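Local atomic coordinates of penicillin binding protein 2X (Streptococcus thermophilus, PDB entry 5U47), a protein that probably cross-links the peptides of adjacent glycan strands in septal peptidoglycan as a transpeptidase of the divisome, and is the kind of enzyme that beta-lactams acylate. Residues 179-182 against 183-187; 490-493 against 494-498; 635-638 against 639-642. The protein carries 1 engineered substitution. All blocks are in the same frame, centred on the assembly; numbering follows the deposited sequence.

Interaction 1: 179-182 against 183-187; sequences SLNS and LLTGT
Thr185 closes on Asn181 with two of its own donors. Its hydroxyl OG1 gives a hydrogen bond of 2.7 Å to the carbonyl O of Asn181, and its backbone N gives a second to the same oxygen at 3.0 Å. The two donors arrive from opposite faces of the Asn181 carbonyl plane, the hydroxyl tilted 27° from it, so one acceptor is gripped by one residue from both sides. With chi1 at -57°, OG1 stays beside its own backbone N and can share that target. A water then joins the side chains: it donates to Thr185 OG1 and accepts from Asn181 ND2 at 3.2 Å. One residue back, Leu184 N meets Leu180 O at 2.9 Å in a nearly straight bond, while Leu184 CD1 rests 4.1 Å from Leu180 CB. These links span the short helix 181-184, for which Leu180 is the N-cap residue and Thr185 the first to leave helical geometry. Its sequence lies in the range of the penicillin-binding protein dimerisation domain. In the next shell, Asn181 OD1 accepts from Gly172 N and Arg32 NH2, which leaves ND2 to face the water. Leu180, Leu183 and Leu184 all lean on Ile218 of strand 217-220.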
loop_
_atom_site.group_PDB
_atom_site.type_symbol
_atom_site.label_atom_id
_atom_site.label_comp_id
_atom_site.label_asym_id
_atom_site.label_seq_id
_atom_site.Cartn_x
_atom_site.Cartn_y
_atom_site.Cartn_z
ATOM N N SER A 179 -7.855 3.306 5.164
ATOM C CA SER A 179 -7.132 4.455 4.593
ATOM C C SER A 179 -7.956 5.349 3.651
ATOM O O SER A 179 -7.875 6.570 3.731
ATOM C CB SER A 179 -5.832 3.994 3.924
ATOM O OG SER A 179 -4.983 3.370 4.876
ATOM N N LEU A 180 -8.753 4.734 2.782
ATOM C CA LEU A 180 -9.565 5.476 1.799
ATOM C C LEU A 180 -11.031 5.559 2.214
ATOM O O LEU A 180 -11.930 5.751 1.382
ATOM C CB LEU A 180 -9.470 4.813 0.430
ATOM C CG LEU A 180 -8.064 4.607 -0.131
ATOM C CD1 LEU A 180 -8.164 4.249 -1.604
ATOM C CD2 LEU A 180 -7.174 5.813 0.034
ATOM N N ASN A 181 -11.270 5.435 3.506
ATOM C CA ASN A 181 -12.629 5.413 4.008
ATOM C C ASN A 181 -13.432 6.652 3.600
ATOM O O ASN A 181 -14.615 6.532 3.325
ATOM C CB ASN A 181 -12.628 5.286 5.525
ATOM C CG ASN A 181 -13.898 4.691 6.047
ATOM O OD1 ASN A 181 -14.174 3.521 5.822
ATOM N ND2 ASN A 181 -14.684 5.496 6.780
ATOM N N SER A 182 -12.794 7.818 3.536
ATOM C CA SER A 182 -13.511 9.045 3.171
ATOM C C SER A 182 -14.032 8.966 1.752
ATOM O O SER A 182 -15.174 9.324 1.503
ATOM C CB SER A 182 -12.645 10.287 3.345
ATOM O OG SER A 182 -12.303 10.457 4.701
ATOM N N LEU A 183 -13.206 8.483 0.827
ATOM C CA LEU A 183 -13.635 8.330 -0.564
ATOM C C LEU A 183 -14.649 7.194 -0.750
ATOM O O LEU A 183 -15.650 7.341 -1.464
ATOM C CB LEU A 183 -12.420 8.081 -1.470
ATOM C CG LEU A 183 -11.425 9.242 -1.578
ATOM C CD1 LEU A 183 -10.109 8.795 -2.195
ATOM C CD2 LEU A 183 -12.052 10.347 -2.392
ATOM N N LEU A 184 -14.404 6.068 -0.091
ATOM C CA LEU A 184 -15.246 4.889 -0.251
ATOM C C LEU A 184 -16.650 5.052 0.318
ATOM O O LEU A 184 -17.577 4.438 -0.180
ATOM C CB LEU A 184 -14.584 3.676 0.391
ATOM C CG LEU A 184 -13.370 3.144 -0.364
ATOM C CD1 LEU A 184 -12.589 2.168 0.505
ATOM C CD2 LEU A 184 -13.791 2.483 -1.664
ATOM N N THR A 185 -16.769 5.876 1.357
ATOM C CA THR A 185 -18.008 6.084 2.063
ATOM C C THR A 185 -18.811 7.149 1.367
ATOM O O THR A 185 -18.325 8.253 1.113
ATOM C CB THR A 185 -17.747 6.526 3.517
ATOM O OG1 THR A 185 -16.942 5.538 4.163
ATOM C CG2 THR A 185 -19.058 6.697 4.294
ATOM N N GLY A 186 -20.046 6.826 1.053
ATOM C CA GLY A 186 -20.885 7.797 0.382
ATOM C C GLY A 186 -21.447 8.798 1.380
ATOM O O GLY A 186 -21.031 8.847 2.536
ATOM N N THR A 187 -22.387 9.603 0.923
ATOM C CA THR A 187 -23.057 10.545 1.789
ATOM C C THR A 187 -24.305 9.828 2.235
ATOM O O THR A 187 -25.120 9.380 1.418
ATOM C CB THR A 187 -23.380 11.853 1.047
ATOM O OG1 THR A 187 -22.151 12.404 0.554
ATOM C CG2 THR A 187 -24.081 12.873 1.973
HETATM O O HOH W 1 -17.694 4.457 6.489
#

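Interaction 2: 490-493 against 494-498; sequences EGSP and IIQVG
Gln496 turns back from the loop after strand 492-493 and lays its side chain against Pro493 and Ser492. From CB, which points toward the preceding segment, the chain runs to CG beside the backbone N (chi1 -64°) and then stays extended to the amide. CG passes 3.5 Å from the carbonyl O of Pro493, and CD stands at 3.6 Å from the same oxygen. At the tip, NE2 donates to Pro493 O at 2.9 Å, with an N-H...O angle of 166°. The donor lies in the carbonyl plane, and the oxygen sits only 9° out of the amide plane of Gln496, so the two flat groups are well aligned. NE2 also comes 3.1 Å from Ser492 OG. Ser492 belongs to a G1 beta bulge, it and Gly491 both facing Asn487 where strands 486-487 and 492-493 pair antiparallel. Ile494 and Ile495 point away from this bend, Ile495 packing on Val562 of helix 558-572 and Val530 of strand 526-534 in the transpeptidase domain. Proline has no N-H to offer, but its carbonyl remains an acceptor; a side-chain amide three residues on uses it, and the straight bond restrains the rotation of that amide where the chain leaves the strand.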
loop_
_atom_site.group_PDB
_atom_site.type_symbol
_atom_site.label_atom_id
_atom_site.label_comp_id
_atom_site.label_asym_id
_atom_site.label_seq_id
_atom_site.Cartn_x
_atom_site.Cartn_y
_atom_site.Cartn_z
ATOM N N GLU A 490 23.952 -25.894 -10.161
ATOM C CA GLU A 490 23.368 -25.949 -11.515
ATOM C C GLU A 490 24.206 -25.228 -12.568
ATOM O O GLU A 490 23.913 -25.326 -13.763
ATOM C CB GLU A 490 21.933 -25.389 -11.530
ATOM C CG GLU A 490 20.938 -26.194 -10.703
ATOM C CD GLU A 490 20.780 -27.637 -11.178
ATOM O OE1 GLU A 490 21.071 -27.941 -12.362
ATOM O OE2 GLU A 490 20.361 -28.484 -10.360
ATOM N N GLY A 491 25.250 -24.527 -12.138
ATOM C CA GLY A 491 26.090 -23.783 -13.061
ATOM C C GLY A 491 25.343 -22.635 -13.713
ATOM O O GLY A 491 25.530 -22.363 -14.893
ATOM N N SER A 492 24.492 -21.956 -12.948
ATOM C CA SER A 492 23.711 -20.840 -13.499
ATOM C C SER A 492 23.179 -19.930 -12.399
ATOM O O SER A 492 23.232 -20.290 -11.228
ATOM C CB SER A 492 22.539 -21.374 -14.336
ATOM O OG SER A 492 21.662 -22.139 -13.533
ATOM N N PRO A 493 22.682 -18.733 -12.770
ATOM C CA PRO A 493 22.114 -17.863 -11.736
ATOM C C PRO A 493 20.869 -18.452 -11.072
ATOM O O PRO A 493 20.093 -19.172 -11.718
ATOM C CB PRO A 493 21.722 -16.601 -12.506
ATOM C CG PRO A 493 22.588 -16.614 -13.720
ATOM C CD PRO A 493 22.742 -18.058 -14.075
ATOM N N ILE A 494 20.696 -18.154 -9.792
ATOM C CA ILE A 494 19.495 -18.570 -9.072
ATOM C C ILE A 494 18.279 -17.895 -9.695
ATOM O O ILE A 494 17.273 -18.556 -9.986
ATOM C CB ILE A 494 19.573 -18.195 -7.580
ATOM C CG1 ILE A 494 20.646 -19.049 -6.893
ATOM C CG2 ILE A 494 18.215 -18.378 -6.898
ATOM C CD1 ILE A 494 20.900 -18.670 -5.442
ATOM N N ILE A 495 18.376 -16.584 -9.892
ATOM C CA ILE A 495 17.267 -15.818 -10.452
ATOM C C ILE A 495 17.388 -15.703 -11.970
ATOM O O ILE A 495 18.340 -15.136 -12.495
ATOM C CB ILE A 495 17.117 -14.452 -9.760
ATOM C CG1 ILE A 495 16.761 -14.697 -8.284
ATOM C CG2 ILE A 495 16.000 -13.642 -10.423
ATOM C CD1 ILE A 495 16.638 -13.453 -7.436
ATOM N N GLN A 496 16.398 -16.273 -12.654
ATOM C CA GLN A 496 16.339 -16.266 -14.097
ATOM C C GLN A 496 14.945 -15.844 -14.542
ATOM O O GLN A 496 13.956 -16.204 -13.904
ATOM C CB GLN A 496 16.668 -17.664 -14.646
ATOM C CG GLN A 496 18.085 -18.135 -14.342
ATOM C CD GLN A 496 18.394 -19.507 -14.903
ATOM O OE1 GLN A 496 17.839 -19.910 -15.925
ATOM N NE2 GLN A 496 19.298 -20.221 -14.257
ATOM N N VAL A 497 14.885 -15.053 -15.613
ATOM C CA VAL A 497 13.623 -14.599 -16.205
ATOM C C VAL A 497 13.798 -14.743 -17.721
ATOM O O VAL A 497 14.412 -13.891 -18.376
ATOM C CB VAL A 497 13.300 -13.149 -15.796
ATOM C CG1 VAL A 497 11.942 -12.738 -16.343
ATOM C CG2 VAL A 497 13.306 -13.009 -14.277
ATOM N N GLY A 498 13.301 -15.856 -18.270
ATOM C CA GLY A 498 13.516 -16.160 -19.691
ATOM C C GLY A 498 15.022 -16.139 -19.949
ATOM O O GLY A 498 15.788 -16.737 -19.192
#

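Interaction 3: 635-638 against 639-642; sequences NIKA and NEQI
A type II beta turn from Lys637 to Glu640 leads the chain into strand 641-646 of the first PASTA domain. The closing bond runs from Glu640 N to Lys637 O at 3.1 Å, the donor standing well above the carbonyl plane. At the third position of the turn Asn639 has a positive phi of 71°, the left-handed conformation that a type II turn needs there. Its side-chain amide is held from outside the turn: OD1 accepts from Lys453 N and ND2 donates to Thr451 O, which ties the bend to the end of strand 448-451 and the loop just after it.

The Glu640 side chain reinforces the turn from within. CG lies anti to the backbone N (chi1 178°) and the chain beyond is extended, carrying the carboxylate back past the bend to the backbone before it. There OE1 accepts from Lys637 N at 3.0 Å, met on its anti side and 29° out of the carboxylate plane. Lys637 thus uses both its backbone N and its backbone O on Glu640. The other oxygen, OE2, takes a water at 2.6 Å that also lies 2.8 Å from Asn635 O. The charged end of Lys637 is not part of this grip, since NZ is 6.5 Å from Glu640 OE1.

Under the carboxylate arm lies Ile636, whose CG2 touches Glu640 CB at 3.7 Å, the two side chains crossing at about a right angle. The same methyl reaches Ile642 CG2 at 4.3 Å, and Ile636 continues onto Thr594 and Val614. Ile642 pairs through its backbone with His615 and Ile617. Such a tight turn delivering the chain into the central strand of a three-stranded sheet, parallel to 615-619 and antiparallel to 625-628, fits the compact alpha-beta fold of PASTA domains.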
loop_
_atom_site.group_PDB
_atom_site.type_symbol
_atom_site.label_atom_id
_atom_site.label_comp_id
_atom_site.label_asym_id
_atom_site.label_seq_id
_atom_site.Cartn_x
_atom_site.Cartn_y
_atom_site.Cartn_z
ATOM N N ASN A 635 -9.207 24.655 -7.597
ATOM C CA ASN A 635 -9.321 23.293 -8.099
ATOM C C ASN A 635 -7.939 22.755 -8.381
ATOM O O ASN A 635 -7.111 23.466 -8.952
ATOM C CB ASN A 635 -10.152 23.208 -9.369
ATOM C CG ASN A 635 -10.362 21.768 -9.790
ATOM O OD1 ASN A 635 -11.059 21.025 -9.107
ATOM N ND2 ASN A 635 -9.739 21.363 -10.897
ATOM N N ILE A 636 -7.683 21.519 -7.942
ATOM C CA ILE A 636 -6.411 20.858 -8.150
ATOM C C ILE A 636 -6.670 19.648 -9.063
ATOM O O ILE A 636 -7.430 18.739 -8.706
ATOM C CB ILE A 636 -5.792 20.382 -6.831
ATOM C CG1 ILE A 636 -5.666 21.530 -5.848
ATOM C CG2 ILE A 636 -4.400 19.809 -7.059
ATOM C CD1 ILE A 636 -5.152 21.067 -4.504
ATOM N N LYS A 637 -6.057 19.658 -10.244
ATOM C CA LYS A 637 -6.238 18.580 -11.205
ATOM C C LYS A 637 -5.547 17.324 -10.717
ATOM O O LYS A 637 -4.668 17.381 -9.863
ATOM C CB LYS A 637 -5.669 18.980 -12.569
ATOM C CG LYS A 637 -6.399 20.170 -13.194
ATOM C CD LYS A 637 -5.825 20.590 -14.530
ATOM C CE LYS A 637 -6.665 21.728 -15.092
ATOM N NZ LYS A 637 -6.183 22.216 -16.418
ATOM N N ALA A 638 -5.952 16.189 -11.264
ATOM C CA ALA A 638 -5.274 14.948 -10.953
ATOM C C ALA A 638 -3.798 15.109 -11.352
ATOM O O ALA A 638 -3.481 15.650 -12.416
ATOM C CB ALA A 638 -5.903 13.783 -11.699
ATOM N N ASN A 639 -2.920 14.655 -10.474
ATOM C CA ASN A 639 -1.468 14.674 -10.672
ATOM C C ASN A 639 -0.828 16.047 -10.604
ATOM O O ASN A 639 0.354 16.168 -10.873
ATOM C CB ASN A 639 -1.111 13.969 -11.985
ATOM C CG ASN A 639 -1.774 12.619 -12.073
ATOM O OD1 ASN A 639 -1.615 11.802 -11.163
ATOM N ND2 ASN A 639 -2.574 12.392 -13.129
ATOM N N GLU A 640 -1.592 17.072 -10.233
ATOM C CA GLU A 640 -1.021 18.385 -10.128
ATOM C C GLU A 640 -0.041 18.425 -8.925
ATOM O O GLU A 640 -0.315 17.896 -7.864
ATOM C CB GLU A 640 -2.120 19.438 -9.999
ATOM C CG GLU A 640 -1.603 20.856 -9.842
ATOM C CD GLU A 640 -2.701 21.901 -9.946
ATOM O OE1 GLU A 640 -3.803 21.577 -10.447
ATOM O OE2 GLU A 640 -2.448 23.044 -9.537
ATOM N N GLN A 641 1.109 19.044 -9.151
ATOM C CA GLN A 641 2.146 19.158 -8.152
ATOM C C GLN A 641 1.959 20.460 -7.389
ATOM O O GLN A 641 1.881 21.523 -7.991
ATOM C CB GLN A 641 3.494 19.166 -8.848
ATOM C CG GLN A 641 4.709 19.128 -7.937
ATOM C CD GLN A 641 5.972 19.353 -8.747
ATOM O OE1 GLN A 641 6.301 20.492 -9.088
ATOM N NE2 GLN A 641 6.662 18.262 -9.097
ATOM N N ILE A 642 1.912 20.380 -6.066
ATOM C CA ILE A 642 1.747 21.566 -5.239
ATOM C C ILE A 642 2.790 21.580 -4.131
ATOM O O ILE A 642 3.349 20.529 -3.779
ATOM C CB ILE A 642 0.325 21.661 -4.632
ATOM C CG1 ILE A 642 0.093 20.578 -3.573
ATOM C CG2 ILE A 642 -0.730 21.626 -5.743
ATOM C CD1 ILE A 642 -1.118 20.837 -2.708
HETATM O O HOH W 2 -4.552 24.506 -9.221
#

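How the interactions relate
The three contacts follow one another along the chain, the first in the dimerisation region, the second in the transpeptidase domain and the third in a PASTA domain. Interactions 1 and 3 are the closer pair, with centres about 20 Å apart and nearest atoms about 11 Å apart. Interaction 2 lies on the opposite side of the chain's centre from interaction 1, about 46 Å from it and about 44 Å from interaction 3, centre to centre. No two of them touch. The loop of interaction 2 runs on toward strand 503-510, an outer strand of the five-stranded transpeptidase sheet; that strand carries Lys505 of a probable KSG motif, which would go with Ser295 and Lys298 of a probable SxxK active site.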